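Local atomic coordinates of replication initiator A family protein (Staphylococcus aureus CA-347, PDB entry 4PT7), a protein that probably initiates replication of staphylococcal multiresistance plasmids by binding and assembling at the replication origin. Residues B[39-53]-B[62-75]. Sequence-based numbering, arbitrary orientation.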
ATOM      1  N   ALA B  39      -9.493   6.757  -3.970  1.00 32.38           N
ATOM      2  CA  ALA B  39      -8.890   6.746  -5.297  1.00 33.30           C
ATOM      3  C   ALA B  39      -9.813   7.463  -6.286  1.00 35.61           C
ATOM      4  O   ALA B  39      -9.356   8.245  -7.118  1.00 34.85           O
ATOM      5  CB  ALA B  39      -8.653   5.308  -5.761  1.00 30.29           C
ATOM      6  N   TYR B  40     -11.112   7.186  -6.196  1.00 34.38           N
ATOM      7  CA  TYR B  40     -12.079   7.808  -7.093  1.00 33.65           C
ATOM      8  C   TYR B  40     -11.973   9.325  -6.956  1.00 34.24           C
ATOM      9  O   TYR B  40     -11.920  10.046  -7.955  1.00 31.20           O
ATOM     10  CB  TYR B  40     -13.500   7.360  -6.740  1.00 28.00           C
ATOM     11  CG  TYR B  40     -14.572   8.008  -7.592  1.00 39.34           C
ATOM     12  CD1 TYR B  40     -15.038   7.396  -8.763  1.00 32.46           C
ATOM     13  CD2 TYR B  40     -15.095   9.261  -7.249  1.00 35.27           C
ATOM     14  CE1 TYR B  40     -15.993   8.027  -9.573  1.00 36.83           C
ATOM     15  CE2 TYR B  40     -16.048   9.891  -8.046  1.00 33.50           C
ATOM     16  CZ  TYR B  40     -16.485   9.273  -9.205  1.00 37.18           C
ATOM     17  OH  TYR B  40     -17.390   9.913 -10.006  1.00 39.78           O
ATOM     18  N   ALA B  41     -11.921   9.801  -5.713  1.00 30.22           N
ATOM     19  CA  ALA B  41     -11.845  11.235  -5.461  1.00 34.19           C
ATOM     20  C   ALA B  41     -10.554  11.846  -6.000  1.00 36.26           C
ATOM     21  O   ALA B  41     -10.551  12.973  -6.487  1.00 39.01           O
ATOM     22  CB  ALA B  41     -11.988  11.511  -3.969  1.00 30.71           C
ATOM     23  N   ILE B  42      -9.455  11.103  -5.921  1.00 36.91           N
ATOM     24  CA  ILE B  42      -8.186  11.601  -6.428  1.00 34.87           C
ATOM     25  C   ILE B  42      -8.222  11.673  -7.952  1.00 36.66           C
ATOM     26  O   ILE B  42      -7.762  12.653  -8.539  1.00 39.61           O
ATOM     27  CB  ILE B  42      -7.006  10.718  -5.970  1.00 34.07           C
ATOM     28  CG1 ILE B  42      -6.887  10.777  -4.444  1.00 36.81           C
ATOM     29  CG2 ILE B  42      -5.717  11.184  -6.637  1.00 30.81           C
ATOM     30  CD1 ILE B  42      -5.693  10.035  -3.876  1.00 34.21           C
ATOM     31  N   LEU B  43      -8.773  10.650  -8.600  1.00 33.83           N
ATOM     32  CA  LEU B  43      -8.851  10.681 -10.057  1.00 35.20           C
ATOM     33  C   LEU B  43      -9.787  11.806 -10.519  1.00 38.80           C
ATOM     34  O   LEU B  43      -9.582  12.399 -11.581  1.00 35.35           O
ATOM     35  CB  LEU B  43      -9.326   9.337 -10.608  1.00 30.55           C
ATOM     36  CG  LEU B  43      -8.346   8.167 -10.451  1.00 39.78           C
ATOM     37  CD1 LEU B  43      -8.972   6.886 -10.996  1.00 38.45           C
ATOM     38  CD2 LEU B  43      -7.056   8.471 -11.188  1.00 36.92           C
ATOM     39  N   ARG B  44     -10.805  12.101  -9.711  1.00 37.37           N
ATOM     40  CA  ARG B  44     -11.766  13.152 -10.028  1.00 38.91           C
ATOM     41  C   ARG B  44     -11.036  14.486 -10.104  1.00 39.24           C
ATOM     42  O   ARG B  44     -11.259  15.284 -11.016  1.00 39.89           O
ATOM     43  CB  ARG B  44     -12.859  13.214  -8.951  1.00 42.11           C
ATOM     44  CG  ARG B  44     -13.816  14.376  -9.107  1.00 44.78           C
ATOM     45  CD  ARG B  44     -14.840  14.412  -7.986  1.00 50.88           C
ATOM     46  NE  ARG B  44     -16.165  14.488  -8.578  1.00 55.84           N
ATOM     47  CZ  ARG B  44     -16.754  15.612  -8.958  1.00 49.88           C
ATOM     48  NH1 ARG B  44     -17.953  15.559  -9.513  1.00 46.94           N
ATOM     49  NH2 ARG B  44     -16.174  16.782  -8.738  1.00 47.58           N
ATOM     50  N   ASP B  45     -10.158  14.712  -9.135  1.00 38.15           N
ATOM     51  CA  ASP B  45      -9.372  15.930  -9.075  1.00 36.83           C
ATOM     52  C   ASP B  45      -8.432  15.971 -10.288  1.00 39.83           C
ATOM     53  O   ASP B  45      -8.085  17.039 -10.773  1.00 41.02           O
ATOM     54  CB  ASP B  45      -8.562  15.952  -7.778  1.00 33.35           C
ATOM     55  CG  ASP B  45      -7.680  17.180  -7.661  1.00 38.75           C
ATOM     56  OD1 ASP B  45      -8.205  18.272  -7.361  1.00 42.01           O
ATOM     57  OD2 ASP B  45      -6.455  17.048  -7.878  1.00 45.22           O
ATOM     58  N   ARG B  46      -8.019  14.804 -10.777  1.00 37.19           N
ATOM     59  CA  ARG B  46      -7.108  14.743 -11.921  1.00 42.02           C
ATOM     60  C   ARG B  46      -7.736  15.172 -13.243  1.00 42.04           C
ATOM     61  O   ARG B  46      -7.024  15.521 -14.173  1.00 43.29           O
ATOM     62  CB  ARG B  46      -6.527  13.331 -12.070  1.00 46.51           C
ATOM     63  CG  ARG B  46      -5.283  13.091 -11.262  1.00 46.22           C
ATOM     64  CD  ARG B  46      -4.034  13.500 -12.008  1.00 45.26           C
ATOM     65  NE  ARG B  46      -2.932  13.679 -11.073  1.00 48.76           N
ATOM     66  CZ  ARG B  46      -1.658  13.823 -11.422  1.00 51.98           C
ATOM     67  NH1 ARG B  46      -1.302  13.808 -12.704  1.00 49.82           N
ATOM     68  NH2 ARG B  46      -0.740  13.985 -10.478  1.00 49.66           N
ATOM     69  N   LEU B  47      -9.063  15.137 -13.323  1.00 41.83           N
ATOM     70  CA  LEU B  47      -9.779  15.536 -14.532  1.00 43.16           C
ATOM     71  C   LEU B  47      -9.311  16.899 -15.019  1.00 45.79           C
ATOM     72  O   LEU B  47      -9.326  17.174 -16.220  1.00 45.33           O
ATOM     73  CB  LEU B  47     -11.286  15.578 -14.261  1.00 38.78           C
ATOM     74  CG  LEU B  47     -11.951  14.226 -13.992  1.00 40.81           C
ATOM     75  CD1 LEU B  47     -13.405  14.414 -13.553  1.00 35.78           C
ATOM     76  CD2 LEU B  47     -11.866  13.390 -15.244  1.00 36.38           C
ATOM     77  N   ASN B  48      -8.901  17.748 -14.081  1.00 47.00           N
ATOM     78  CA  ASN B  48      -8.423  19.084 -14.405  1.00 50.94           C
ATOM     79  C   ASN B  48      -7.179  18.984 -15.280  1.00 48.69           C
ATOM     80  O   ASN B  48      -7.010  19.746 -16.234  1.00 47.21           O
ATOM     81  CB  ASN B  48      -8.079  19.846 -13.123  1.00 57.24           C
ATOM     82  CG  ASN B  48      -7.435  21.189 -13.401  1.00 68.31           C
ATOM     83  OD1 ASN B  48      -6.479  21.586 -12.721  1.00 70.01           O
ATOM     84  ND2 ASN B  48      -7.954  21.902 -14.401  1.00 74.05           N
ATOM     85  N   LEU B  49      -6.305  18.048 -14.933  1.00 46.37           N
ATOM     86  CA  LEU B  49      -5.080  17.839 -15.681  1.00 48.29           C
ATOM     87  C   LEU B  49      -5.350  17.180 -17.030  1.00 49.33           C
ATOM     88  O   LEU B  49      -4.669  17.481 -18.006  1.00 47.81           O
ATOM     89  CB  LEU B  49      -4.095  16.999 -14.864  1.00 52.06           C
ATOM     90  CG  LEU B  49      -3.611  17.663 -13.571  1.00 52.30           C
ATOM     91  CD1 LEU B  49      -2.607  16.763 -12.868  1.00 48.91           C
ATOM     92  CD2 LEU B  49      -2.985  19.015 -13.897  1.00 57.04           C
ATOM     93  N   SER B  50      -6.340  16.290 -17.096  1.00 45.66           N
ATOM     94  CA  SER B  50      -6.647  15.655 -18.376  1.00 45.88           C
ATOM     95  C   SER B  50      -7.004  16.717 -19.399  1.00 46.23           C
ATOM     96  O   SER B  50      -6.590  16.640 -20.551  1.00 47.74           O
ATOM     97  CB  SER B  50      -7.807  14.675 -18.257  1.00 42.04           C
ATOM     98  OG  SER B  50      -7.444  13.523 -17.518  1.00 45.03           O
ATOM     99  N   ILE B  51      -7.772  17.713 -18.972  1.00 46.96           N
ATOM    100  CA  ILE B  51      -8.168  18.782 -19.872  1.00 48.55           C
ATOM    101  C   ILE B  51      -6.928  19.499 -20.406  1.00 49.40           C
ATOM    102  O   ILE B  51      -6.795  19.712 -21.608  1.00 48.03           O
ATOM    103  CB  ILE B  51      -9.090  19.789 -19.158  1.00 49.79           C
ATOM    104  CG1 ILE B  51     -10.433  19.118 -18.865  1.00 50.11           C
ATOM    105  CG2 ILE B  51      -9.284  21.039 -20.017  1.00 42.57           C
ATOM    106  CD1 ILE B  51     -11.333  19.926 -17.969  1.00 53.13           C
ATOM    107  N   LYS B  52      -6.018  19.858 -19.508  1.00 51.90           N
ATOM    108  CA  LYS B  52      -4.795  20.538 -19.911  1.00 55.44           C
ATOM    109  C   LYS B  52      -3.952  19.680 -20.853  1.00 54.62           C
ATOM    110  O   LYS B  52      -3.239  20.207 -21.703  1.00 54.16           O
ATOM    111  CB  LYS B  52      -3.979  20.922 -18.677  1.00 56.18           C
ATOM    112  CG  LYS B  52      -4.617  22.019 -17.847  1.00 59.94           C
ATOM    113  CD  LYS B  52      -3.796  22.322 -16.606  1.00 62.02           C
ATOM    114  CE  LYS B  52      -4.424  23.442 -15.794  1.00 66.06           C
ATOM    115  NZ  LYS B  52      -3.681  23.678 -14.522  1.00 71.42           N
ATOM    116  N   ASN B  53      -4.044  18.362 -20.705  1.00 53.25           N
ATOM    117  CA  ASN B  53      -3.289  17.452 -21.560  1.00 52.94           C
ATOM    118  C   ASN B  53      -4.061  17.169 -22.840  1.00 50.68           C
ATOM    119  O   ASN B  53      -3.674  16.309 -23.630  1.00 52.75           O
ATOM    120  CB  ASN B  53      -3.015  16.122 -20.847  1.00 53.26           C
ATOM    121  CG  ASN B  53      -2.161  16.289 -19.617  1.00 50.50           C
ATOM    122  OD1 ASN B  53      -1.315  17.181 -19.554  1.00 55.22           O
ATOM    123  ND2 ASN B  53      -2.360  15.417 -18.635  1.00 55.48           N
ATOM    124  N   ILE B  62     -13.974  13.393 -20.955  1.00 45.09           N
ATOM    125  CA  ILE B  62     -12.634  13.483 -20.385  1.00 40.45           C
ATOM    126  C   ILE B  62     -12.125  12.098 -19.985  1.00 39.06           C
ATOM    127  O   ILE B  62     -12.830  11.338 -19.318  1.00 40.02           O
ATOM    128  CB  ILE B  62     -12.623  14.408 -19.144  1.00 41.86           C
ATOM    129  CG1 ILE B  62     -13.275  15.754 -19.494  1.00 47.96           C
ATOM    130  CG2 ILE B  62     -11.189  14.652 -18.685  1.00 37.40           C
ATOM    131  CD1 ILE B  62     -13.573  16.638 -18.286  1.00 42.33           C
ATOM    132  N   TYR B  63     -10.892  11.780 -20.372  1.00 39.96           N
ATOM    133  CA  TYR B  63     -10.315  10.475 -20.069  1.00 39.30           C
ATOM    134  C   TYR B  63      -8.870  10.560 -19.584  1.00 41.07           C
ATOM    135  O   TYR B  63      -8.271  11.634 -19.543  1.00 40.00           O
ATOM    136  CB  TYR B  63     -10.403   9.575 -21.311  1.00 43.19           C
ATOM    137  CG  TYR B  63      -9.652  10.112 -22.515  1.00 48.99           C
ATOM    138  CD1 TYR B  63      -8.269   9.960 -22.627  1.00 52.19           C
ATOM    139  CD2 TYR B  63     -10.318  10.806 -23.531  1.00 53.82           C
ATOM    140  CE1 TYR B  63      -7.568  10.482 -23.711  1.00 53.75           C
ATOM    141  CE2 TYR B  63      -9.623  11.336 -24.622  1.00 50.57           C
ATOM    142  CZ  TYR B  63      -8.248  11.169 -24.704  1.00 57.56           C
ATOM    143  OH  TYR B  63      -7.549  11.696 -25.771  1.00 54.30           O
ATOM    144  N   PHE B  64      -8.322   9.411 -19.199  1.00 44.07           N
ATOM    145  CA  PHE B  64      -6.945   9.322 -18.719  1.00 45.14           C
ATOM    146  C   PHE B  64      -6.131   8.409 -19.626  1.00 48.06           C
ATOM    147  O   PHE B  64      -6.649   7.410 -20.144  1.00 45.34           O
ATOM    148  CB  PHE B  64      -6.895   8.757 -17.298  1.00 41.80           C
ATOM    149  CG  PHE B  64      -7.557   9.622 -16.279  1.00 42.26           C
ATOM    150  CD1 PHE B  64      -8.664   9.161 -15.570  1.00 38.73           C
ATOM    151  CD2 PHE B  64      -7.064  10.893 -16.008  1.00 39.98           C
ATOM    152  CE1 PHE B  64      -9.271   9.962 -14.602  1.00 41.12           C
ATOM    153  CE2 PHE B  64      -7.665  11.699 -15.042  1.00 39.96           C
ATOM    154  CZ  PHE B  64      -8.768  11.232 -14.338  1.00 35.23           C
ATOM    155  N   VAL B  65      -4.860   8.764 -19.805  1.00 48.81           N
ATOM    156  CA  VAL B  65      -3.937   7.993 -20.627  1.00 53.62           C
ATOM    157  C   VAL B  65      -2.695   7.747 -19.781  1.00 51.99           C
ATOM    158  O   VAL B  65      -1.574   7.795 -20.278  1.00 55.16           O
ATOM    159  CB  VAL B  65      -3.500   8.774 -21.885  1.00 59.15           C
ATOM    160  CG1 VAL B  65      -2.868   7.826 -22.881  1.00 62.27           C
ATOM    161  CG2 VAL B  65      -4.676   9.493 -22.495  1.00 65.41           C
ATOM    162  N   TYR B  66      -2.898   7.502 -18.494  1.00 51.38           N
ATOM    163  CA  TYR B  66      -1.779   7.276 -17.589  1.00 48.07           C
ATOM    164  C   TYR B  66      -1.325   5.814 -17.578  1.00 46.76           C
ATOM    165  O   TYR B  66      -2.145   4.890 -17.645  1.00 44.27           O
ATOM    166  CB  TYR B  66      -2.165   7.705 -16.171  1.00 43.51           C
ATOM    167  CG  TYR B  66      -2.280   9.205 -15.958  1.00 41.90           C
ATOM    168  CD1 TYR B  66      -3.451   9.766 -15.444  1.00 39.09           C
ATOM    169  CD2 TYR B  66      -1.202  10.049 -16.197  1.00 41.34           C
ATOM    170  CE1 TYR B  66      -3.540  11.124 -15.167  1.00 36.15           C
ATOM    171  CE2 TYR B  66      -1.281  11.420 -15.920  1.00 43.51           C
ATOM    172  CZ  TYR B  66      -2.455  11.945 -15.403  1.00 42.18           C
ATOM    173  OH  TYR B  66      -2.539  13.286 -15.111  1.00 43.04           O
ATOM    174  N   SER B  67      -0.016   5.609 -17.504  1.00 47.84           N
ATOM    175  CA  SER B  67       0.522   4.251 -17.456  1.00 50.02           C
ATOM    176  C   SER B  67       0.321   3.733 -16.042  1.00 46.14           C
ATOM    177  O   SER B  67       0.025   4.509 -15.127  1.00 44.84           O
ATOM    178  CB  SER B  67       2.018   4.240 -17.799  1.00 48.42           C
ATOM    179  OG  SER B  67       2.765   5.031 -16.892  1.00 50.29           O
ATOM    180  N   ASN B  68       0.470   2.426 -15.869  1.00 48.16           N
ATOM    181  CA  ASN B  68       0.308   1.807 -14.563  1.00 48.68           C
ATOM    182  C   ASN B  68       1.290   2.383 -13.549  1.00 48.05           C
ATOM    183  O   ASN B  68       0.970   2.505 -12.371  1.00 51.89           O
ATOM    184  CB  ASN B  68       0.498   0.298 -14.684  1.00 53.08           C
ATOM    185  CG  ASN B  68      -0.700  -0.390 -15.308  1.00 54.27           C
ATOM    186  OD1 ASN B  68      -0.608  -1.527 -15.774  1.00 61.26           O
ATOM    187  ND2 ASN B  68      -1.839   0.290 -15.304  1.00 57.04           N
ATOM    188  N   GLU B  69       2.484   2.743 -14.010  1.00 48.24           N
ATOM    189  CA  GLU B  69       3.496   3.315 -13.130  1.00 51.35           C
ATOM    190  C   GLU B  69       3.025   4.681 -12.634  1.00 49.51           C
ATOM    191  O   GLU B  69       3.228   5.037 -11.473  1.00 49.89           O
ATOM    192  CB  GLU B  69       4.838   3.504 -13.872  1.00 55.52           C
ATOM    193  CG  GLU B  69       5.619   2.227 -14.207  1.00 62.89           C
ATOM    194  CD  GLU B  69       5.204   1.549 -15.513  1.00 62.46           C
ATOM    195  OE1 GLU B  69       5.866   0.558 -15.882  1.00 65.76           O
ATOM    196  OE2 GLU B  69       4.233   1.987 -16.170  1.00 66.17           O
ATOM    197  N   LYS B  70       2.420   5.452 -13.535  1.00 48.25           N
ATOM    198  CA  LYS B  70       1.931   6.791 -13.209  1.00 48.85           C
ATOM    199  C   LYS B  70       0.770   6.743 -12.224  1.00 42.93           C
ATOM    200  O   LYS B  70       0.771   7.446 -11.224  1.00 43.76           O
ATOM    201  CB  LYS B  70       1.490   7.528 -14.478  1.00 49.81           C
ATOM    202  CG  LYS B  70       2.181   8.865 -14.688  1.00 50.66           C
ATOM    203  CD  LYS B  70       2.083   9.766 -13.471  1.00 51.15           C
ATOM    204  CE  LYS B  70       2.776  11.091 -13.730  1.00 55.16           C
ATOM    205  NZ  LYS B  70       2.838  11.969 -12.538  1.00 55.27           N
ATOM    206  N   LEU B  71      -0.217   5.903 -12.516  1.00 41.90           N
ATOM    207  CA  LEU B  71      -1.377   5.747 -11.643  1.00 43.55           C
ATOM    208  C   LEU B  71      -0.925   5.357 -10.236  1.00 43.94           C
ATOM    209  O   LEU B  71      -1.399   5.927  -9.251  1.00 45.20           O
ATOM    210  CB  LEU B  71      -2.334   4.690 -12.215  1.00 35.39           C
ATOM    211  CG  LEU B  71      -3.093   5.095 -13.486  1.00 44.90           C
ATOM    212  CD1 LEU B  71      -3.778   3.882 -14.115  1.00 42.58           C
ATOM    213  CD2 LEU B  71      -4.114   6.176 -13.130  1.00 44.47           C
ATOM    214  N   MET B  72       0.001   4.403 -10.145  1.00 47.03           N
ATOM    215  CA  MET B  72       0.516   3.959  -8.847  1.00 48.99           C
ATOM    216  C   MET B  72       1.088   5.147  -8.076  1.00 47.18           C
ATOM    217  O   MET B  72       0.908   5.270  -6.868  1.00 46.82           O
ATOM    218  CB  MET B  72       1.589   2.878  -9.034  1.00 48.88           C
ATOM    219  CG  MET B  72       1.011   1.478  -9.247  1.00 49.45           C
ATOM    220  SD  MET B  72       2.271   0.227  -9.646  1.00 48.28           S
ATOM    221  CE  MET B  72       3.502   0.566  -8.379  1.00 57.47           C
ATOM    222  N   GLU B  73       1.762   6.034  -8.792  1.00 48.10           N
ATOM    223  CA  GLU B  73       2.339   7.217  -8.179  1.00 48.60           C
ATOM    224  C   GLU B  73       1.226   8.186  -7.760  1.00 48.86           C
ATOM    225  O   GLU B  73       1.280   8.770  -6.672  1.00 43.45           O
ATOM    226  CB  GLU B  73       3.264   7.928  -9.162  1.00 49.26           C
ATOM    227  CG  GLU B  73       3.955   9.125  -8.555  1.00 59.35           C
ATOM    228  CD  GLU B  73       4.253  10.197  -9.582  1.00 67.51           C
ATOM    229  OE1 GLU B  73       3.317  10.947  -9.948  1.00 68.14           O
ATOM    230  OE2 GLU B  73       5.416  10.280 -10.032  1.00 67.80           O
ATOM    231  N   ILE B  74       0.225   8.353  -8.626  1.00 42.68           N
ATOM    232  CA  ILE B  74      -0.885   9.261  -8.339  1.00 45.89           C
ATOM    233  C   ILE B  74      -1.723   8.809  -7.138  1.00 44.46           C
ATOM    234  O   ILE B  74      -2.106   9.624  -6.300  1.00 45.48           O
ATOM    235  CB  ILE B  74      -1.821   9.419  -9.570  1.00 46.91           C
ATOM    236  CG1 ILE B  74      -1.091  10.159 -10.699  1.00 48.14           C
ATOM    237  CG2 ILE B  74      -3.070  10.197  -9.179  1.00 39.88           C
ATOM    238  CD1 ILE B  74      -1.868  10.195 -12.012  1.00 40.84           C
ATOM    239  N   LEU B  75      -1.995   7.510  -7.071  1.00 43.44           N
ATOM    240  CA  LEU B  75      -2.786   6.915  -5.997  1.00 44.06           C
ATOM    241  C   LEU B  75      -1.892   6.414  -4.866  1.00 44.06           C
ATOM    242  O   LEU B  75      -2.382   5.850  -3.875  1.00 42.93           O
ATOM    243  CB  LEU B  75      -3.617   5.746  -6.552  1.00 41.48           C
ATOM    244  CG  LEU B  75      -4.484   6.070  -7.774  1.00 41.36           C
ATOM    245  CD1 LEU B  75      -5.232   4.823  -8.262  1.00 37.62           C
ATOM    246  CD2 LEU B  75      -5.458   7.165  -7.393  1.00 37.10           C
TER
HETATM  247  O   HOH W   1      -0.553  14.690 -16.469  1.00 44.40           O
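In the winged-helix N-terminal domain of this RepA initiator, the long helix 34-52 packs against segment 62-75, an extended run leading into helix 68-74, the two helix axes passing 11.5 Å apart at 110°. At the C-terminal end of helix 68-74, Leu75 CD2 lies 4.0 Å from Ala39 CB, Ile42 CG2 meets Ile74 CG2 at 3.8 Å, and the end of Leu43 reaches Leu71 and Leu75. Arg46, its chain bent about the CB-CG bond (chi2 -87°), ties helix to loop: NH1 donates a hydrogen bond to Tyr66 OH, 2.8 Å away and in the guanidinium plane, while the tyrosine ring stands 75° to that plane. Ile74 CD1 and Leu49 CD1 lie against opposite faces of the guanidinium, each offset toward its rim; together with the in-plane bond, this probably limits its turning. The same Ile74 methyl sits over the centre of the Tyr66 ring. A water links Tyr66 OH to Asn53 ND2; Asn53 OD1 accepts from Glu131 N of a second subunit, and Asp129 of that subunit forms salt bridges with Arg46 and Lys70. Further along the long helix, Phe64 CE2 lies 3.6 Å from Arg46 CB, and Ser50 OG donates to Tyr63 O (2.9 Å) from above the carbonyl plane. Ile62 CG2 packs on Leu47 CD2 at 3.7 Å. Leu43 and Leu71 continue onto strand 107-110, completing the hydrophobic core of crossed helices against a beta-hairpin, characteristic of winged-helix domains.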